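Local coordinates for protein terminal uridylyltransferase 1 (Trypanosoma brucei, PDB 5HZD) that adds uridines from UTP to the 3'-hydroxyl of guide RNAs, ribosomal RNAs and some mRNAs of the mitochondrion during RNA editing in trypanosomes, at residues R148-T151 with E152-R156; A242-S246 with T247-V251; G423-T426 with K427-G431. All blocks are in the same frame, centred on the assembly; numbering follows the deposited sequence.

Contact 1: R148-T151 with E152-R156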
ATOM      1  N   ARG A 148       5.322  -0.174  21.877  1.00 13.76           N
ATOM      2  CA  ARG A 148       6.079   0.642  22.849  1.00 14.09           C
ATOM      3  C   ARG A 148       7.549   0.201  22.872  1.00 14.68           C
ATOM      4  O   ARG A 148       8.432   1.047  22.893  1.00 15.73           O
ATOM      5  CB  ARG A 148       5.434   0.600  24.243  1.00 15.46           C
ATOM      6  CG  ARG A 148       3.984   1.128  24.179  1.00 27.18           C
ATOM      7  CD  ARG A 148       3.106   0.732  25.348  1.00 37.63           C
ATOM      8  NE  ARG A 148       3.673   1.155  26.616  1.00 38.80           N
ATOM      9  CZ  ARG A 148       3.984   0.310  27.595  1.00 43.77           C
ATOM     10  NH1 ARG A 148       3.768  -1.001  27.434  1.00 37.95           N
ATOM     11  NH2 ARG A 148       4.501   0.770  28.735  1.00 44.35           N
ATOM     12  N   SER A 149       7.798  -1.107  22.821  1.00 14.13           N
ATOM     13  CA  SER A 149       9.187  -1.603  22.849  1.00 14.23           C
ATOM     14  C   SER A 149       9.993  -1.115  21.670  1.00 13.90           C
ATOM     15  O   SER A 149      11.128  -0.618  21.841  1.00 14.14           O
ATOM     16  CB  SER A 149       9.207  -3.137  22.874  1.00 14.33           C
ATOM     17  OG  SER A 149       8.669  -3.610  24.097  1.00 16.60           O
ATOM     18  N   ILE A 150       9.443  -1.237  20.468  1.00 13.50           N
ATOM     19  CA  ILE A 150      10.202  -0.844  19.282  1.00 13.23           C
ATOM     20  C   ILE A 150      10.325   0.681  19.168  1.00 13.20           C
ATOM     21  O   ILE A 150      11.355   1.196  18.722  1.00 13.86           O
ATOM     22  CB  ILE A 150       9.634  -1.508  18.035  1.00 12.87           C
ATOM     23  CG1 ILE A 150       9.883  -3.027  18.166  1.00 16.52           C
ATOM     24  CG2 ILE A 150      10.305  -0.968  16.787  1.00 13.45           C
ATOM     25  CD1 ILE A 150       9.102  -3.812  17.183  1.00 24.87           C
ATOM     26  N   THR A 151       9.290   1.409  19.599  1.00 13.24           N
ATOM     27  CA  THR A 151       9.420   2.866  19.655  1.00 13.33           C
ATOM     28  C   THR A 151      10.627   3.291  20.482  1.00 13.92           C
ATOM     29  O   THR A 151      11.389   4.140  20.045  1.00 15.04           O
ATOM     30  CB  THR A 151       8.152   3.509  20.177  1.00 13.69           C
ATOM     31  OG1 THR A 151       7.112   3.189  19.249  1.00 14.01           O
ATOM     32  CG2 THR A 151       8.299   5.047  20.198  1.00 17.51           C
ATOM     33  N   GLU A 152      10.826   2.655  21.629  1.00 14.01           N
ATOM     34  CA  GLU A 152      11.938   3.031  22.503  1.00 14.40           C
ATOM     35  C   GLU A 152      13.281   2.692  21.874  1.00 15.34           C
ATOM     36  O   GLU A 152      14.226   3.466  21.969  1.00 15.70           O
ATOM     37  CB  GLU A 152      11.809   2.328  23.855  1.00 19.90           C
ATOM     38  CG  GLU A 152      12.970   2.573  24.790  1.00 22.78           C
ATOM     39  CD  GLU A 152      13.008   3.992  25.335  1.00 36.94           C
ATOM     40  OE1 GLU A 152      12.066   4.783  25.069  1.00 39.05           O
ATOM     41  OE2 GLU A 152      14.003   4.328  26.026  1.00 43.20           O
ATOM     42  N   LEU A 153      13.370   1.544  21.221  1.00 14.13           N
ATOM     43  CA  LEU A 153      14.618   1.205  20.524  1.00 14.12           C
ATOM     44  C   LEU A 153      14.943   2.210  19.420  1.00 13.93           C
ATOM     45  O   LEU A 153      16.118   2.615  19.240  1.00 16.09           O
ATOM     46  CB  LEU A 153      14.565  -0.219  19.938  1.00 13.96           C
ATOM     47  CG  LEU A 153      14.539  -1.359  20.956  1.00 14.26           C
ATOM     48  CD1 LEU A 153      14.398  -2.718  20.258  1.00 17.55           C
ATOM     49  CD2 LEU A 153      15.790  -1.330  21.856  1.00 16.52           C
ATOM     50  N   LEU A 154      13.926   2.626  18.669  1.00 13.60           N
ATOM     51  CA  LEU A 154      14.135   3.627  17.634  1.00 15.21           C
ATOM     52  C   LEU A 154      14.580   4.981  18.214  1.00 16.21           C
ATOM     53  O   LEU A 154      15.499   5.596  17.699  1.00 14.80           O
ATOM     54  CB  LEU A 154      12.878   3.775  16.788  1.00 13.76           C
ATOM     55  CG  LEU A 154      12.551   2.562  15.927  1.00 13.02           C
ATOM     56  CD1 LEU A 154      11.108   2.674  15.458  1.00 14.29           C
ATOM     57  CD2 LEU A 154      13.530   2.446  14.719  1.00 14.32           C
ATOM     58  N   ARG A 155      13.971   5.407  19.313  1.00 14.00           N
ATOM     59  CA  ARG A 155      14.360   6.644  19.991  1.00 16.99           C
ATOM     60  C   ARG A 155      15.846   6.557  20.370  1.00 17.70           C
ATOM     61  O   ARG A 155      16.589   7.527  20.218  1.00 20.87           O
ATOM     62  CB  ARG A 155      13.500   6.839  21.252  1.00 18.22           C
ATOM     63  CG  ARG A 155      13.710   8.144  21.997  1.00 30.04           C
ATOM     64  CD  ARG A 155      12.982   8.117  23.351  1.00 39.68           C
ATOM     65  NE  ARG A 155      13.889   8.420  24.463  1.00 49.34           N
ATOM     66  CZ  ARG A 155      14.675   7.527  25.066  1.00 54.52           C
ATOM     67  NH1 ARG A 155      14.679   6.265  24.669  1.00 54.41           N
ATOM     68  NH2 ARG A 155      15.462   7.897  26.068  1.00 59.67           N
ATOM     69  N   ARG A 156      16.285   5.390  20.823  1.00 16.19           N
ATOM     70  CA  ARG A 156      17.647   5.259  21.364  1.00 19.22           C
ATOM     71  C   ARG A 156      18.704   5.192  20.249  1.00 23.19           C
ATOM     72  O   ARG A 156      19.900   5.371  20.497  1.00 29.40           O
ATOM     73  CB  ARG A 156      17.766   4.009  22.251  1.00 22.75           C
ATOM     74  CG  ARG A 156      16.998   4.036  23.578  1.00 23.47           C
ATOM     75  CD  ARG A 156      17.342   2.763  24.409  1.00 48.88           C
ATOM     76  NE  ARG A 156      16.177   1.924  24.738  1.00 51.89           N
ATOM     77  CZ  ARG A 156      16.210   0.603  24.962  1.00 46.47           C
ATOM     78  NH1 ARG A 156      15.083  -0.062  25.261  1.00 36.84           N
ATOM     79  NH2 ARG A 156      17.358  -0.069  24.887  1.00 47.11           N
TER
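R148 gives its carbonyl to the amide of E152 one turn further on (E152 N to R148 O 3.1 Å), the first of four successive i to i+4 bonds that carry helix 143-156 through this stretch. S149 repeats the bond with L153, whose CG also rests on the S149 carbonyl, 3.6 Å from S149 O. The hydroxyl of S149 turns back to the carbonyl of N145. I150 makes the apolar step of the contact. With CG1 beside the backbone N (chi1 -67°), CG2 is the branch anti to that nitrogen, and it is CG2 that lies along L154, the two side chains pointing the same way with I150 CG2 4.0 Å from L154 CD1. L154 N bonds to I150 O at 2.9 Å, and L154 CG sits 3.3 Å from I150 O. T151 closes the set by accepting from R155 N, while its OG1 bonds to the carbonyl of V147 in the turn before.

On the outer face of the second segment, E152, R155 and R156 form a salt-bridge network. E152 OE2 meets R156 NE at 3.5 Å in a weak hydrogen bond; the closer approach of R155 is less surely placed. The R156 guanidinium lays one face over L153 CD2, near its rim.

The split into a charged outer side and an apolar inner side is that of an amphipathic helix packed on a sheet. I150 rests on I175 of strand 174-177, L154 on L164 of strand 164-167, and T151 touches both strands, while L153 meets V96 and W100 of helix 80-100, all within the nucleotidyltransferase palm domain of the enzyme.

Contact 2: A242-S246 with T247-V251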
ATOM      1  N   ALA A 242      32.526   6.838  14.523  1.00 22.65           N
ATOM      2  CA  ALA A 242      32.874   5.696  13.693  1.00 21.87           C
ATOM      3  C   ALA A 242      32.234   5.863  12.333  1.00 23.34           C
ATOM      4  O   ALA A 242      31.044   6.218  12.224  1.00 22.77           O
ATOM      5  CB  ALA A 242      32.393   4.401  14.332  1.00 24.59           C
ATOM      6  N   THR A 243      33.023   5.603  11.298  1.00 22.94           N
ATOM      7  CA  THR A 243      32.510   5.525   9.941  1.00 21.92           C
ATOM      8  C   THR A 243      32.466   4.067   9.528  1.00 23.52           C
ATOM      9  O   THR A 243      33.463   3.350   9.615  1.00 25.61           O
ATOM     10  CB  THR A 243      33.397   6.306   8.971  1.00 24.56           C
ATOM     11  OG1 THR A 243      33.360   7.688   9.331  1.00 26.60           O
ATOM     12  CG2 THR A 243      32.881   6.156   7.538  1.00 23.44           C
ATOM     13  N   LEU A 244      31.305   3.629   9.078  1.00 18.36           N
ATOM     14  CA  LEU A 244      31.092   2.235   8.745  1.00 19.47           C
ATOM     15  C   LEU A 244      31.066   2.124   7.231  1.00 20.97           C
ATOM     16  O   LEU A 244      30.984   3.136   6.548  1.00 24.28           O
ATOM     17  CB  LEU A 244      29.768   1.742   9.344  1.00 20.71           C
ATOM     18  CG  LEU A 244      29.714   1.670  10.881  1.00 20.09           C
ATOM     19  CD1 LEU A 244      30.978   1.020  11.450  1.00 21.01           C
ATOM     20  CD2 LEU A 244      29.485   3.027  11.521  1.00 19.12           C
ATOM     21  N   GLU A 245      31.110   0.900   6.716  1.00 22.85           N
ATOM     22  CA  GLU A 245      31.245   0.690   5.264  1.00 27.31           C
ATOM     23  C   GLU A 245      29.973   1.040   4.492  1.00 29.72           C
ATOM     24  O   GLU A 245      30.015   1.272   3.271  1.00 28.28           O
ATOM     25  CB  GLU A 245      31.657  -0.755   4.974  1.00 29.56           C
ATOM     26  CG  GLU A 245      30.588  -1.784   5.285  1.00 35.26           C
ATOM     27  CD  GLU A 245      31.079  -3.212   5.105  1.00 45.43           C
ATOM     28  OE1 GLU A 245      30.436  -4.138   5.651  1.00 50.26           O
ATOM     29  OE2 GLU A 245      32.107  -3.406   4.417  1.00 50.92           O
ATOM     30  N   SER A 246      28.846   1.084   5.197  1.00 23.73           N
ATOM     31  CA  SER A 246      27.560   1.343   4.557  1.00 20.67           C
ATOM     32  C   SER A 246      26.610   1.939   5.582  1.00 19.87           C
ATOM     33  O   SER A 246      26.882   1.910   6.777  1.00 21.20           O
ATOM     34  CB  SER A 246      26.967   0.049   4.013  1.00 22.91           C
ATOM     35  OG  SER A 246      26.518  -0.784   5.064  1.00 21.64           O
ATOM     36  N   THR A 247      25.498   2.490   5.108  1.00 19.37           N
ATOM     37  CA  THR A 247      24.467   2.992   6.020  1.00 18.85           C
ATOM     38  C   THR A 247      23.838   1.873   6.828  1.00 16.70           C
ATOM     39  O   THR A 247      23.410   2.084   7.955  1.00 16.23           O
ATOM     40  CB  THR A 247      23.361   3.742   5.245  1.00 20.22           C
ATOM     41  OG1 THR A 247      22.946   2.943   4.131  1.00 21.42           O
ATOM     42  CG2 THR A 247      23.881   5.080   4.731  1.00 20.08           C
ATOM     43  N   THR A 248      23.738   0.675   6.263  1.00 16.58           N
ATOM     44  CA  THR A 248      23.178  -0.433   7.018  1.00 17.81           C
ATOM     45  C   THR A 248      24.150  -0.858   8.131  1.00 16.76           C
ATOM     46  O   THR A 248      23.726  -1.095   9.273  1.00 18.84           O
ATOM     47  CB  THR A 248      22.824  -1.616   6.104  1.00 21.94           C
ATOM     48  OG1 THR A 248      21.898  -1.162   5.102  1.00 20.21           O
ATOM     49  CG2 THR A 248      22.169  -2.716   6.885  1.00 19.99           C
ATOM     50  N   ALA A 249      25.440  -0.946   7.809  1.00 17.63           N
ATOM     51  CA  ALA A 249      26.414  -1.230   8.861  1.00 17.53           C
ATOM     52  C   ALA A 249      26.379  -0.160   9.946  1.00 17.95           C
ATOM     53  O   ALA A 249      26.612  -0.461  11.115  1.00 19.47           O
ATOM     54  CB  ALA A 249      27.840  -1.359   8.290  1.00 20.30           C
ATOM     55  N   ALA A 250      26.091   1.085   9.575  1.00 17.21           N
ATOM     56  CA  ALA A 250      26.066   2.167  10.549  1.00 15.84           C
ATOM     57  C   ALA A 250      24.926   1.968  11.549  1.00 18.40           C
ATOM     58  O   ALA A 250      25.094   2.199  12.744  1.00 16.82           O
ATOM     59  CB  ALA A 250      25.964   3.520   9.870  1.00 17.70           C
ATOM     60  N   VAL A 251      23.765   1.532  11.075  1.00 16.44           N
ATOM     61  CA  VAL A 251      22.679   1.226  12.003  1.00 15.22           C
ATOM     62  C   VAL A 251      22.982  -0.031  12.842  1.00 18.07           C
ATOM     63  O   VAL A 251      22.705  -0.071  14.034  1.00 19.02           O
ATOM     64  CB  VAL A 251      21.348   1.104  11.246  1.00 14.14           C
ATOM     65  CG1 VAL A 251      20.223   0.714  12.212  1.00 17.40           C
ATOM     66  CG2 VAL A 251      21.039   2.431  10.539  1.00 16.30           C
TER
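S246 and A249 meet at the start of helix 247-254, where the serine caps the first turn. From S246 CB, which lies 4.0 Å from T248 N, the side chain turns into the helix mouth. OG is held between the backbone N and the carbonyl carbon (chi1 72°), and this rotation brings it in front of the amides of the first turn. There S246 OG accepts from A249 N at 3.0 Å, with a nearly straight N-H approach of 171°. The same oxygen also lies near two first-turn CB atoms: S246 OG is 3.5 Å from A249 CB and 3.9 Å from T248 CB. Behind it the serine's own carbonyl takes A250 N, a more bent bond at 140°, so one residue engages two consecutive amides, one through its side chain and one through its backbone.

L244, the last residue of strand 239-244, packs the inner side. L244 CB lies 3.8 Å from A249 CB, and L244 CD2 reaches on to A250 CB at 3.9 Å. The L244 side chain also touches V228 of the neighbouring strand 228-233. T247, T248 and V251 touch helix 80-100, and T247 OG1 bonds to E279.

Chemically, the contact sets a polar N-cap beside an apolar leucine-alanine contact. A first-turn amide that has no earlier helical carbonyl to bond is satisfied by the S246 hydroxyl, while leucine packs against alanine where the chain passes from the antiparallel sheet into the helix.

Contact 3: G423-T426 with K427-G431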
ATOM      1  N   GLY A 423     -15.720 -17.748 -12.072  1.00 22.35           N
ATOM      2  CA  GLY A 423     -16.980 -17.414 -12.704  1.00 25.11           C
ATOM      3  C   GLY A 423     -17.708 -16.311 -11.971  1.00 24.23           C
ATOM      4  O   GLY A 423     -17.113 -15.577 -11.197  1.00 23.34           O
ATOM      5  N   ILE A 424     -18.999 -16.187 -12.229  1.00 21.64           N
ATOM      6  CA  ILE A 424     -19.815 -15.149 -11.587  1.00 20.84           C
ATOM      7  C   ILE A 424     -20.107 -15.532 -10.139  1.00 17.03           C
ATOM      8  O   ILE A 424     -20.485 -16.676  -9.852  1.00 21.03           O
ATOM      9  CB  ILE A 424     -21.163 -14.988 -12.322  1.00 22.54           C
ATOM     10  CG1 ILE A 424     -20.956 -14.443 -13.738  1.00 26.02           C
ATOM     11  CG2 ILE A 424     -22.153 -14.100 -11.516  1.00 22.16           C
ATOM     12  CD1 ILE A 424     -20.298 -13.118 -13.815  1.00 25.30           C
ATOM     13  N   THR A 425     -19.947 -14.563  -9.228  1.00 16.17           N
ATOM     14  CA  THR A 425     -20.374 -14.731  -7.835  1.00 15.67           C
ATOM     15  C   THR A 425     -21.652 -13.915  -7.634  1.00 14.59           C
ATOM     16  O   THR A 425     -21.658 -12.698  -7.831  1.00 16.60           O
ATOM     17  CB  THR A 425     -19.306 -14.160  -6.880  1.00 16.16           C
ATOM     18  OG1 THR A 425     -18.113 -14.932  -7.013  1.00 15.76           O
ATOM     19  CG2 THR A 425     -19.770 -14.255  -5.434  1.00 15.91           C
ATOM     20  N   THR A 426     -22.750 -14.558  -7.263  1.00 16.42           N
ATOM     21  CA  THR A 426     -23.966 -13.797  -6.998  1.00 18.08           C
ATOM     22  C   THR A 426     -23.993 -13.384  -5.527  1.00 15.27           C
ATOM     23  O   THR A 426     -23.315 -13.985  -4.702  1.00 15.30           O
ATOM     24  CB  THR A 426     -25.230 -14.597  -7.331  1.00 20.05           C
ATOM     25  OG1 THR A 426     -25.355 -15.702  -6.435  1.00 21.59           O
ATOM     26  CG2 THR A 426     -25.187 -15.098  -8.799  1.00 20.41           C
ATOM     27  N   LYS A 427     -24.742 -12.335  -5.204  1.00 15.29           N
ATOM     28  CA  LYS A 427     -24.923 -11.961  -3.802  1.00 15.38           C
ATOM     29  C   LYS A 427     -25.466 -13.119  -2.982  1.00 16.27           C
ATOM     30  O   LYS A 427     -24.970 -13.379  -1.870  1.00 15.93           O
ATOM     31  CB  LYS A 427     -25.834 -10.732  -3.687  1.00 15.48           C
ATOM     32  CG  LYS A 427     -25.167  -9.477  -4.274  1.00 14.95           C
ATOM     33  CD  LYS A 427     -26.036  -8.256  -4.065  1.00 15.12           C
ATOM     34  CE  LYS A 427     -25.444  -7.048  -4.854  1.00 15.86           C
ATOM     35  NZ  LYS A 427     -26.243  -5.796  -4.602  1.00 16.88           N
ATOM     36  N   ARG A 428     -26.422 -13.853  -3.557  1.00 16.44           N
ATOM     37  CA  ARG A 428     -27.044 -14.980  -2.874  1.00 17.89           C
ATOM     38  C   ARG A 428     -25.996 -16.044  -2.512  1.00 18.37           C
ATOM     39  O   ARG A 428     -26.069 -16.632  -1.436  1.00 18.29           O
ATOM     40  CB  ARG A 428     -28.204 -15.551  -3.697  1.00 17.63           C
ATOM     41  CG  ARG A 428     -28.874 -16.734  -3.005  1.00 28.85           C
ATOM     42  CD  ARG A 428     -30.042 -17.240  -3.828  1.00 41.69           C
ATOM     43  NE  ARG A 428     -31.126 -16.258  -3.895  1.00 47.94           N
ATOM     44  CZ  ARG A 428     -32.162 -16.228  -3.059  1.00 45.76           C
ATOM     45  NH1 ARG A 428     -32.257 -17.123  -2.084  1.00 42.57           N
ATOM     46  NH2 ARG A 428     -33.099 -15.298  -3.194  1.00 48.54           N
ATOM     47  N   MET A 429     -24.967 -16.221  -3.350  1.00 18.66           N
ATOM     48  CA  MET A 429     -23.931 -17.220  -3.032  1.00 17.32           C
ATOM     49  C   MET A 429     -23.245 -16.901  -1.714  1.00 16.90           C
ATOM     50  O   MET A 429     -22.924 -17.805  -0.947  1.00 17.67           O
ATOM     51  CB  MET A 429     -22.897 -17.355  -4.175  1.00 18.59           C
ATOM     52  CG  MET A 429     -23.463 -18.051  -5.418  1.00 22.63           C
ATOM     53  SD  MET A 429     -22.294 -17.872  -6.769  1.00 26.57           S
ATOM     54  CE  MET A 429     -20.900 -18.451  -5.811  1.00 22.19           C
ATOM     55  N   LEU A 430     -23.043 -15.608  -1.411  1.00 15.91           N
ATOM     56  CA  LEU A 430     -22.348 -15.218  -0.181  1.00 15.70           C
ATOM     57  C   LEU A 430     -23.278 -14.915   0.992  1.00 16.10           C
ATOM     58  O   LEU A 430     -22.808 -14.615   2.090  1.00 18.43           O
ATOM     59  CB  LEU A 430     -21.485 -13.978  -0.452  1.00 15.02           C
ATOM     60  CG  LEU A 430     -20.491 -14.092  -1.616  1.00 16.11           C
ATOM     61  CD1 LEU A 430     -19.525 -12.890  -1.630  1.00 15.44           C
ATOM     62  CD2 LEU A 430     -19.676 -15.369  -1.530  1.00 15.35           C
ATOM     63  N   GLY A 431     -24.580 -14.947   0.732  1.00 16.56           N
ATOM     64  CA  GLY A 431     -25.585 -14.593   1.721  1.00 17.02           C
ATOM     65  C   GLY A 431     -25.701 -13.074   1.817  1.00 19.16           C
ATOM     66  O   GLY A 431     -26.154 -12.552   2.839  1.00 23.68           O
TER
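T426 and M429 form a capping box at the start of a short, weakly bonded helical turn, about 427-430, which follows a brief strand at about 425-426 paired with 415-416. The close part of the contact lies around the threonine. T426 OG1, set between its backbone N and carbonyl carbon (chi1 67°), accepts from M429 N at 3.2 Å, and the T426 carbonyl adds a weak, strongly bent bond to the same amide. M429 answers with its own side chain rather than with a carboxylate or hydroxyl. Its CG lies opposite its carbonyl carbon, and the chain crosses the threonine side chain at about a right angle. M429 CG thereby comes within 3.2 Å of T426 OG1, and the sulfur reaches the strand backbone.

Beside this, T425 and L430 make the apolar part. Their side chains also cross at about a right angle, with the methyl T425 CG2 set 3.9 Å from L430 CG and close to both leucine methyls. T425 OG1 itself bonds to R421. K427 points off from the contact with an extended chain, its NZ bonded to the carbonyls of Y461, W412 and E462, which ties the first helical residue to surrounding loops.

T425 and K427 are buried, whereas the grip of M429 on T426 lies at the surface, M429 itself being exposed. Looser still are I424 and R428, exposed residues whose ends lead away from the contact. After a single turn the helix stops at G431, whose positive phi of 80° and bond from G431 N to R428 O belong to a Schellman motif. Back at the strand, the backbone amide of T426 points almost straight at the methionine sulfur: T426 N to M429 SD is 3.4 Å at 169°, a weak N-H...S hydrogen bond.

Overall arrangement
Contacts 1, 2 and 3 follow one another along the chain without overlap. Contact 1 lies within helix 143-156 of the palm, beside the mixed five-stranded sheet; contact 2 marks the exit from the separate four-stranded antiparallel sheet into helix 247-254. Their centres are about 20 Å apart and their nearest atoms about 7 Å, and helix 80-100 lies against both. Contact 3 belongs to the Cid1-family region on the opposite side of the chain's centre, about 47 Å from contact 1 and about 55 Å from contact 2, centre to centre. The chain of this elongated transferase thus runs from the catalytic palm through its neighbouring sheet to the distant Cid1-family part.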